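SusD homolog (Bacteroides thetaiotaomicron VPI-5482, PDB 3FDH) probably binds glycans at the outer membrane of this gut bacterium, as a SusD/RagB-family lipoprotein that would hand them on to a partner transporter. Local coordinates at residues A203-N211 / E433-L444; G262-L272 / A297-N307. All coordinates share one frame; numbering follows the deposited sequence.

In the fold
From the N terminus the chain first builds helices such as 76-95 and 106-127, then reaches helix 191-208, whose end supplies the first half of contact 1. Segment 433-444, on helix 431-443, begins 222 residues after the first segment ends, so contact 1 closes a long loop within the mostly helical SusD-like fold. Nested inside that loop is contact 2, which closes a much shorter one: 262-272, strand end and helix start, meets 297-307, a loop segment only 25 residues further on. The centres of contact 1 and contact 2 are about 27 Å apart, and the two do not touch. Contact 1 joins two helices in the buried interior, whereas contact 2 fastens a loop along the end of strand 261-263 and helix 265-274.

Contact 1. Residues A203-N211 / E433-L444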
loop_
_atom_site.group_PDB
_atom_site.type_symbol
_atom_site.label_atom_id
_atom_site.label_comp_id
_atom_site.label_asym_id
_atom_site.label_seq_id
_atom_site.Cartn_x
_atom_site.Cartn_y
_atom_site.Cartn_z
ATOM N N ALA A 203 -6.649 9.440 9.430
ATOM C CA ALA A 203 -5.726 10.420 8.858
ATOM C C ALA A 203 -5.552 10.114 7.380
ATOM O O ALA A 203 -5.675 10.991 6.514
ATOM C CB ALA A 203 -4.402 10.409 9.580
ATOM N N ARG A 204 -5.275 8.846 7.075
ATOM C CA ARG A 204 -5.046 8.443 5.675
ATOM C C ARG A 204 -6.216 8.824 4.806
ATOM O O ARG A 204 -6.075 9.364 3.702
ATOM C CB ARG A 204 -4.833 6.922 5.574
ATOM C CG ARG A 204 -4.867 6.372 4.142
ATOM C CD ARG A 204 -4.796 4.827 4.127
ATOM N NE ARG A 204 -3.447 4.263 4.333
ATOM C CZ ARG A 204 -3.190 2.962 4.229
ATOM N NH1 ARG A 204 -4.169 2.107 3.966
ATOM N NH2 ARG A 204 -1.969 2.512 4.346
ATOM N N TYR A 205 -7.397 8.567 5.322
ATOM C CA TYR A 205 -8.637 8.734 4.528
ATOM C C TYR A 205 -9.105 10.180 4.458
ATOM O O TYR A 205 -9.741 10.584 3.495
ATOM C CB TYR A 205 -9.769 7.830 5.017
ATOM C CG TYR A 205 -9.419 6.348 5.015
ATOM C CD1 TYR A 205 -8.708 5.764 3.966
ATOM C CD2 TYR A 205 -9.861 5.520 6.035
ATOM C CE1 TYR A 205 -8.405 4.405 3.985
ATOM C CE2 TYR A 205 -9.586 4.157 6.051
ATOM C CZ TYR A 205 -8.849 3.605 5.047
ATOM O OH TYR A 205 -8.580 2.254 5.114
ATOM N N THR A 206 -8.757 10.954 5.483
ATOM C CA THR A 206 -9.059 12.380 5.470
ATOM C C THR A 206 -8.228 13.048 4.373
ATOM O O THR A 206 -8.739 13.827 3.540
ATOM C CB THR A 206 -8.846 13.037 6.849
ATOM O OG1 THR A 206 -9.751 12.426 7.791
ATOM C CG2 THR A 206 -9.098 14.567 6.778
HETATM N N MSE A 207 -6.945 12.726 4.352
HETATM C CA MSE A 207 -6.069 13.311 3.330
HETATM C C MSE A 207 -6.479 12.802 1.956
HETATM O O MSE A 207 -6.401 13.515 0.950
HETATM C CB MSE A 207 -4.600 13.002 3.611
HETATM C CG MSE A 207 -3.687 13.734 2.648
HETATM SE SE MSE A 207 -3.623 15.601 2.974
HETATM C CE MSE A 207 -2.477 15.298 4.423
ATOM N N ARG A 208 -6.968 11.566 1.907
ATOM C CA ARG A 208 -7.363 10.981 0.602
ATOM C C ARG A 208 -8.375 11.822 -0.145
ATOM O O ARG A 208 -8.327 11.958 -1.379
ATOM C CB ARG A 208 -7.959 9.591 0.794
ATOM C CG ARG A 208 -8.362 8.955 -0.538
ATOM C CD ARG A 208 -7.204 8.177 -1.153
ATOM N NE ARG A 208 -7.120 6.870 -0.499
ATOM C CZ ARG A 208 -6.105 6.421 0.232
ATOM N NH1 ARG A 208 -4.994 7.110 0.365
ATOM N NH2 ARG A 208 -6.175 5.216 0.763
ATOM N N LEU A 209 -9.304 12.406 0.619
ATOM C CA LEU A 209 -10.460 13.109 0.019
ATOM C C LEU A 209 -10.321 14.625 -0.051
ATOM O O LEU A 209 -11.264 15.341 -0.324
ATOM C CB LEU A 209 -11.722 12.804 0.793
ATOM C CG LEU A 209 -12.126 11.355 1.031
ATOM C CD1 LEU A 209 -13.546 11.337 1.588
ATOM C CD2 LEU A 209 -12.025 10.500 -0.199
ATOM N N ILE A 210 -9.123 15.077 0.201
ATOM C CA ILE A 210 -8.833 16.517 0.322
ATOM C C ILE A 210 -9.262 17.341 -0.882
ATOM O O ILE A 210 -9.724 18.456 -0.738
ATOM C CB ILE A 210 -7.331 16.773 0.640
ATOM C CG1 ILE A 210 -7.141 18.179 1.224
ATOM C CG2 ILE A 210 -6.442 16.524 -0.600
ATOM C CD1 ILE A 210 -7.852 18.388 2.551
ATOM N N ASN A 211 -9.086 16.782 -2.071
ATOM C CA ASN A 211 -9.459 17.495 -3.285
ATOM C C ASN A 211 -10.910 17.920 -3.267
ATOM O O ASN A 211 -11.309 18.919 -3.879
ATOM C CB ASN A 211 -9.187 16.598 -4.500
ATOM C CG ASN A 211 -9.372 17.304 -5.821
ATOM O OD1 ASN A 211 -9.159 18.512 -5.935
ATOM N ND2 ASN A 211 -9.713 16.539 -6.850
ATOM N N GLU A 433 -0.756 1.936 -1.563
ATOM C CA GLU A 433 -1.017 3.287 -1.041
ATOM C C GLU A 433 -0.263 4.367 -1.850
ATOM O O GLU A 433 -0.761 5.456 -2.050
ATOM C CB GLU A 433 -0.722 3.331 0.461
ATOM C CG GLU A 433 -0.985 4.647 1.152
ATOM C CD GLU A 433 -2.447 5.068 1.137
ATOM O OE1 GLU A 433 -3.318 4.268 0.798
ATOM O OE2 GLU A 433 -2.715 6.222 1.522
ATOM N N THR A 434 0.929 4.063 -2.332
ATOM C CA THR A 434 1.687 5.061 -3.124
ATOM C C THR A 434 0.976 5.434 -4.391
ATOM O O THR A 434 0.987 6.585 -4.830
ATOM C CB THR A 434 3.029 4.598 -3.452
ATOM O OG1 THR A 434 3.758 4.543 -2.221
ATOM C CG2 THR A 434 3.714 5.586 -4.422
ATOM N N TYR A 435 0.274 4.439 -4.894
ATOM C CA TYR A 435 -0.536 4.596 -6.112
ATOM C C TYR A 435 -1.781 5.488 -5.873
ATOM O O TYR A 435 -2.162 6.287 -6.727
ATOM C CB TYR A 435 -0.908 3.229 -6.625
ATOM C CG TYR A 435 -1.845 3.233 -7.783
ATOM C CD1 TYR A 435 -1.414 3.626 -9.063
ATOM C CD2 TYR A 435 -3.131 2.771 -7.636
ATOM C CE1 TYR A 435 -2.279 3.618 -10.127
ATOM C CE2 TYR A 435 -3.986 2.738 -8.687
ATOM C CZ TYR A 435 -3.564 3.147 -9.937
ATOM O OH TYR A 435 -4.474 3.066 -10.941
ATOM N N ASN A 436 -2.348 5.395 -4.685
ATOM C CA ASN A 436 -3.397 6.315 -4.250
ATOM C C ASN A 436 -2.824 7.721 -4.167
ATOM O O ASN A 436 -3.403 8.647 -4.691
ATOM C CB ASN A 436 -3.986 5.943 -2.901
ATOM C CG ASN A 436 -4.773 4.659 -2.940
ATOM O OD1 ASN A 436 -5.445 4.372 -3.946
ATOM N ND2 ASN A 436 -4.691 3.866 -1.849
ATOM N N ASP A 437 -1.674 7.885 -3.506
ATOM C CA ASP A 437 -1.091 9.215 -3.378
ATOM C C ASP A 437 -0.806 9.823 -4.740
ATOM O O ASP A 437 -1.009 11.010 -4.986
ATOM C CB ASP A 437 0.237 9.185 -2.614
ATOM C CG ASP A 437 0.082 9.055 -1.062
ATOM O OD1 ASP A 437 -0.799 9.706 -0.460
ATOM O OD2 ASP A 437 0.943 8.401 -0.432
ATOM N N PHE A 438 -0.408 8.974 -5.683
ATOM C CA PHE A 438 0.033 9.474 -6.998
ATOM C C PHE A 438 -1.151 10.030 -7.723
ATOM O O PHE A 438 -1.125 11.119 -8.316
ATOM C CB PHE A 438 0.672 8.345 -7.870
ATOM C CG PHE A 438 1.269 8.868 -9.140
ATOM C CD1 PHE A 438 2.536 9.392 -9.168
ATOM C CD2 PHE A 438 0.532 8.918 -10.275
ATOM C CE1 PHE A 438 3.043 9.933 -10.316
ATOM C CE2 PHE A 438 1.034 9.436 -11.422
ATOM C CZ PHE A 438 2.292 9.954 -11.454
ATOM N N ARG A 439 -2.212 9.264 -7.662
ATOM C CA ARG A 439 -3.432 9.645 -8.334
ATOM C C ARG A 439 -4.100 10.843 -7.634
ATOM O O ARG A 439 -4.746 11.685 -8.254
ATOM C CB ARG A 439 -4.413 8.472 -8.414
ATOM C CG ARG A 439 -3.966 7.372 -9.335
ATOM C CD ARG A 439 -5.058 6.299 -9.370
ATOM N NE ARG A 439 -5.177 5.617 -8.090
ATOM C CZ ARG A 439 -6.226 4.931 -7.691
ATOM N NH1 ARG A 439 -7.286 4.898 -8.452
ATOM N NH2 ARG A 439 -6.227 4.372 -6.513
ATOM N N ARG A 440 -3.901 10.941 -6.337
ATOM C CA ARG A 440 -4.493 12.058 -5.593
ATOM C C ARG A 440 -3.767 13.302 -6.053
ATOM O O ARG A 440 -4.409 14.331 -6.293
ATOM C CB ARG A 440 -4.396 11.859 -4.089
ATOM C CG ARG A 440 -4.783 13.075 -3.284
ATOM C CD ARG A 440 -4.886 12.775 -1.810
ATOM N NE ARG A 440 -3.663 12.264 -1.229
ATOM C CZ ARG A 440 -2.708 13.044 -0.703
ATOM N NH1 ARG A 440 -2.822 14.372 -0.729
ATOM N NH2 ARG A 440 -1.630 12.487 -0.214
HETATM N N MSE A 441 -2.438 13.219 -6.154
HETATM C CA MSE A 441 -1.618 14.353 -6.669
HETATM C C MSE A 441 -2.070 14.772 -8.061
HETATM O O MSE A 441 -2.130 15.964 -8.385
HETATM C CB MSE A 441 -0.159 14.037 -6.711
HETATM C CG MSE A 441 0.359 14.304 -5.359
HETATM SE SE MSE A 441 2.260 13.984 -4.928
HETATM C CE MSE A 441 2.324 12.121 -4.729
ATOM N N LYS A 442 -2.363 13.770 -8.889
ATOM C CA LYS A 442 -2.892 14.039 -10.215
ATOM C C LYS A 442 -4.166 14.884 -10.173
ATOM O O LYS A 442 -4.295 15.878 -10.905
ATOM C CB LYS A 442 -3.203 12.761 -10.993
ATOM C CG LYS A 442 -2.035 12.185 -11.659
ATOM C CD LYS A 442 -2.380 11.005 -12.605
ATOM C CE LYS A 442 -3.081 11.413 -13.869
ATOM N NZ LYS A 442 -2.306 12.235 -14.830
ATOM N N GLY A 443 -5.097 14.480 -9.312
ATOM C CA GLY A 443 -6.339 15.211 -9.149
ATOM C C GLY A 443 -6.120 16.629 -8.647
ATOM O O GLY A 443 -6.883 17.524 -8.970
ATOM N N LEU A 444 -5.032 16.836 -7.917
ATOM C CA LEU A 444 -4.663 18.146 -7.355
ATOM C C LEU A 444 -3.773 18.927 -8.335
ATOM O O LEU A 444 -3.319 20.020 -8.064
ATOM C CB LEU A 444 -3.915 17.971 -6.023
ATOM C CG LEU A 444 -4.725 17.345 -4.898
ATOM C CD1 LEU A 444 -3.882 17.069 -3.652
ATOM C CD2 LEU A 444 -5.912 18.268 -4.585
HETATM O O HOH W 1 -3.503 9.640 -0.289
#
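The E433 carboxylate is stacked over one face of the R204 guanidinium, the two planes 12° apart, and lies at the edge of the R208 guanidinium, where OE2 is nearly in plane. This salt-bridge network joins helix 191-208 to helix 431-443, two roughly parallel helices of the SusD-like fold; the axes of 203-208 and 433-443 pass within 11.4 Å. The R208 edge carries the directed bond: NH1 reaches E433 OE2 at 2.7 Å, on the syn side but tilted out of the carboxylate plane, with an N-H...O angle of 165°, while NH2 makes a weak bond to OE1. R204 contributes charge alone, since OE2 stands well out of its plane; E337 on helix 335-348 pairs with R204 NH2. N436 ND2 lies over the rim of one R208 face without bonding to it; it donates instead to E433 OE1 (3.0 Å), from above the carboxylate plane. E433 is thus held by two arginines and an amide, which would probably favour its ionised form. R208 has a second acid, D125, at NH2.

Further along, one face of the R440 guanidinium is covered by M207 CG, a selenomethionine atom 3.5 Å from R440 NH1, and D437 OD1 sits at its edge, bonded to NH2. E344 takes R440 NH1. With CG anti to the backbone N (chi1 171°) and the chain bent only at chi3, R440 extends across to the end of the opposing helix. A water links the two clusters: it accepts from R208 NH1 and from R440 NE, and donates to D437 OD1 at 2.7 Å.

Contact 2. Residues G262-L272 / A297-N307; sequences GASTSLGTKLL and ANDPSLVPAPN
The N307 amide spans S264 and S266 at the start of helix 265-274, using both of its ends. N307 ND2 donates to S264 OG at 3.0 Å, the serine oxygen lying near the amide plane, while N307 OD1 accepts from S266 N at 2.8 Å, the donor tilted 15° from the carbonyl plane. An alanine here would remove both bonds and is likely to leave S266 N, in the first turn of the helix, without this acceptor and S264 OG without this donor. S264 OG is also hydrogen-bonded to the backbone oxygen of E50, and S266 OG to the E50 carboxylate. T265 directs its hydroxyl at A305 O (2.8 Å) from above the carbonyl plane, with P304 CB 3.6 Å from the same OG1. At the far end of the contact the L272 and N298 side chains cross at a slant, CD1 of L272 3.6 Å from CB of N298, and L272 CG rests against A297 CB. A single beta bridge, S264 with A305 (A305 N to A263 O at 2.8 Å, and a weak T265 N to A305 O), adds to these side-chain bonds beside the helix N-cap, where S264 OG accepts from L267 N.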
loop_
_atom_site.group_PDB
_atom_site.type_symbol
_atom_site.label_atom_id
_atom_site.label_comp_id
_atom_site.label_asym_id
_atom_site.label_seq_id
_atom_site.Cartn_x
_atom_site.Cartn_y
_atom_site.Cartn_z
ATOM N N GLY A 262 11.612 -6.639 -12.408
ATOM C CA GLY A 262 12.940 -6.154 -12.735
ATOM C C GLY A 262 13.160 -4.792 -12.073
ATOM O O GLY A 262 12.234 -4.048 -11.794
ATOM N N ALA A 263 14.410 -4.517 -11.745
ATOM C CA ALA A 263 14.783 -3.268 -11.076
ATOM C C ALA A 263 14.346 -2.069 -11.932
ATOM O O ALA A 263 14.612 -2.015 -13.129
ATOM C CB ALA A 263 16.296 -3.240 -10.869
ATOM N N SER A 264 13.703 -1.102 -11.281
ATOM C CA SER A 264 13.218 0.113 -11.929
ATOM C C SER A 264 14.283 1.149 -12.204
ATOM O O SER A 264 14.939 1.645 -11.277
ATOM C CB SER A 264 12.135 0.766 -11.063
ATOM O OG SER A 264 11.709 1.998 -11.624
ATOM N N THR A 265 14.422 1.484 -13.483
ATOM C CA THR A 265 15.395 2.485 -13.920
ATOM C C THR A 265 15.031 3.860 -13.359
ATOM O O THR A 265 15.856 4.548 -12.759
ATOM C CB THR A 265 15.531 2.529 -15.457
ATOM O OG1 THR A 265 16.066 1.283 -15.929
ATOM C CG2 THR A 265 16.490 3.639 -15.881
ATOM N N SER A 266 13.784 4.251 -13.557
ATOM C CA SER A 266 13.309 5.564 -13.085
ATOM C C SER A 266 13.555 5.724 -11.578
ATOM O O SER A 266 13.987 6.776 -11.093
ATOM C CB SER A 266 11.838 5.824 -13.506
ATOM O OG SER A 266 10.909 4.966 -12.851
ATOM N N LEU A 267 13.337 4.642 -10.839
ATOM C CA LEU A 267 13.511 4.674 -9.405
ATOM C C LEU A 267 14.992 4.867 -9.102
ATOM O O LEU A 267 15.380 5.665 -8.257
ATOM C CB LEU A 267 12.972 3.402 -8.721
ATOM C CG LEU A 267 13.196 3.340 -7.196
ATOM C CD1 LEU A 267 12.469 4.404 -6.418
ATOM C CD2 LEU A 267 12.773 2.003 -6.707
ATOM N N GLY A 268 15.825 4.141 -9.832
ATOM C CA GLY A 268 17.287 4.230 -9.662
ATOM C C GLY A 268 17.784 5.641 -9.943
ATOM O O GLY A 268 18.646 6.184 -9.244
ATOM N N THR A 269 17.205 6.263 -10.956
ATOM C CA THR A 269 17.578 7.634 -11.303
ATOM C C THR A 269 17.357 8.572 -10.110
ATOM O O THR A 269 18.178 9.411 -9.806
ATOM C CB THR A 269 16.734 8.136 -12.485
ATOM O OG1 THR A 269 16.949 7.278 -13.611
ATOM C CG2 THR A 269 17.126 9.584 -12.882
ATOM N N LYS A 270 16.211 8.416 -9.457
ATOM C CA LYS A 270 15.866 9.248 -8.282
ATOM C C LYS A 270 16.838 8.985 -7.149
ATOM O O LYS A 270 17.427 9.888 -6.548
ATOM C CB LYS A 270 14.453 8.951 -7.799
ATOM C CG LYS A 270 13.331 9.356 -8.763
ATOM C CD LYS A 270 11.966 8.988 -8.233
ATOM C CE LYS A 270 10.805 9.419 -9.184
ATOM N NZ LYS A 270 10.740 8.731 -10.505
ATOM N N LEU A 271 16.981 7.713 -6.823
ATOM C CA LEU A 271 17.882 7.329 -5.723
ATOM C C LEU A 271 19.306 7.872 -5.924
ATOM O O LEU A 271 19.985 8.335 -4.971
ATOM C CB LEU A 271 17.906 5.783 -5.532
ATOM C CG LEU A 271 16.581 5.126 -5.138
ATOM C CD1 LEU A 271 16.629 3.552 -5.221
ATOM C CD2 LEU A 271 16.177 5.603 -3.734
ATOM N N LEU A 272 19.760 7.801 -7.167
ATOM C CA LEU A 272 21.109 8.232 -7.530
ATOM C C LEU A 272 21.216 9.729 -7.442
ATOM O O LEU A 272 22.222 10.263 -7.027
ATOM C CB LEU A 272 21.495 7.774 -8.965
ATOM C CG LEU A 272 21.795 6.275 -9.179
ATOM C CD1 LEU A 272 21.786 5.926 -10.693
ATOM C CD2 LEU A 272 23.129 5.926 -8.500
ATOM N N ALA A 297 22.975 1.326 -8.038
ATOM C CA ALA A 297 21.945 1.549 -9.047
ATOM C C ALA A 297 22.530 1.938 -10.413
ATOM O O ALA A 297 21.903 1.696 -11.435
ATOM C CB ALA A 297 20.914 2.593 -8.574
ATOM N N ASN A 298 23.747 2.479 -10.416
ATOM C CA ASN A 298 24.389 2.925 -11.666
ATOM C C ASN A 298 25.483 2.003 -12.186
ATOM O O ASN A 298 26.201 2.309 -13.128
ATOM C CB ASN A 298 24.913 4.350 -11.537
ATOM C CG ASN A 298 25.990 4.481 -10.514
ATOM O OD1 ASN A 298 26.125 3.648 -9.631
ATOM N ND2 ASN A 298 26.724 5.578 -10.576
ATOM N N ASP A 299 25.571 0.849 -11.569
ATOM C CA ASP A 299 26.489 -0.182 -12.012
ATOM C C ASP A 299 25.836 -0.895 -13.206
ATOM O O ASP A 299 24.728 -1.429 -13.101
ATOM C CB ASP A 299 26.731 -1.159 -10.860
ATOM C CG ASP A 299 27.752 -2.216 -11.183
ATOM O OD1 ASP A 299 27.827 -2.728 -12.324
ATOM O OD2 ASP A 299 28.462 -2.581 -10.240
ATOM N N PRO A 300 26.514 -0.910 -14.363
ATOM C CA PRO A 300 25.835 -1.530 -15.501
ATOM C C PRO A 300 25.547 -3.001 -15.312
ATOM O O PRO A 300 24.700 -3.549 -15.996
ATOM C CB PRO A 300 26.816 -1.308 -16.669
ATOM C CG PRO A 300 28.096 -0.964 -16.056
ATOM C CD PRO A 300 27.759 -0.254 -14.774
ATOM N N SER A 301 26.233 -3.642 -14.375
ATOM C CA SER A 301 25.991 -5.081 -14.145
ATOM C C SER A 301 24.647 -5.355 -13.497
ATOM O O SER A 301 24.207 -6.501 -13.423
ATOM C CB SER A 301 27.098 -5.737 -13.337
ATOM O OG SER A 301 27.195 -5.251 -12.023
ATOM N N LEU A 302 23.984 -4.304 -13.038
ATOM C CA LEU A 302 22.656 -4.458 -12.455
ATOM C C LEU A 302 21.642 -4.832 -13.510
ATOM O O LEU A 302 20.664 -5.530 -13.257
ATOM C CB LEU A 302 22.203 -3.164 -11.771
ATOM C CG LEU A 302 20.764 -3.134 -11.245
ATOM C CD1 LEU A 302 20.542 -4.266 -10.199
ATOM C CD2 LEU A 302 20.461 -1.752 -10.670
ATOM N N VAL A 303 21.898 -4.353 -14.716
ATOM C CA VAL A 303 20.976 -4.549 -15.830
ATOM C C VAL A 303 19.541 -4.161 -15.391
ATOM O O VAL A 303 18.611 -4.992 -15.366
ATOM C CB VAL A 303 21.032 -5.995 -16.398
ATOM C CG1 VAL A 303 20.242 -6.081 -17.734
ATOM C CG2 VAL A 303 22.482 -6.459 -16.594
ATOM N N PRO A 304 19.344 -2.878 -15.042
ATOM C CA PRO A 304 17.975 -2.486 -14.693
ATOM C C PRO A 304 17.066 -2.524 -15.901
ATOM O O PRO A 304 17.509 -2.463 -17.061
ATOM C CB PRO A 304 18.146 -1.058 -14.138
ATOM C CG PRO A 304 19.367 -0.521 -14.880
ATOM C CD PRO A 304 20.264 -1.732 -15.109
ATOM N N ALA A 305 15.789 -2.669 -15.607
ATOM C CA ALA A 305 14.749 -2.748 -16.621
ATOM C C ALA A 305 14.228 -1.346 -16.987
ATOM O O ALA A 305 13.974 -0.507 -16.091
ATOM C CB ALA A 305 13.606 -3.668 -16.148
ATOM N N PRO A 306 14.084 -1.079 -18.293
ATOM C CA PRO A 306 13.560 0.205 -18.709
ATOM C C PRO A 306 12.061 0.251 -18.504
ATOM O O PRO A 306 11.297 -0.599 -18.992
ATOM C CB PRO A 306 13.877 0.261 -20.197
ATOM C CG PRO A 306 13.890 -1.151 -20.616
ATOM C CD PRO A 306 14.420 -1.923 -19.458
ATOM N N ASN A 307 11.635 1.273 -17.777
ATOM C CA ASN A 307 10.208 1.408 -17.469
ATOM C C ASN A 307 9.395 1.519 -18.722
ATOM O O ASN A 307 9.680 2.322 -19.598
ATOM C CB ASN A 307 9.946 2.626 -16.589
ATOM C CG ASN A 307 10.818 2.635 -15.372
ATOM O OD1 ASN A 307 11.942 3.155 -15.423
ATOM N ND2 ASN A 307 10.371 1.939 -14.294
#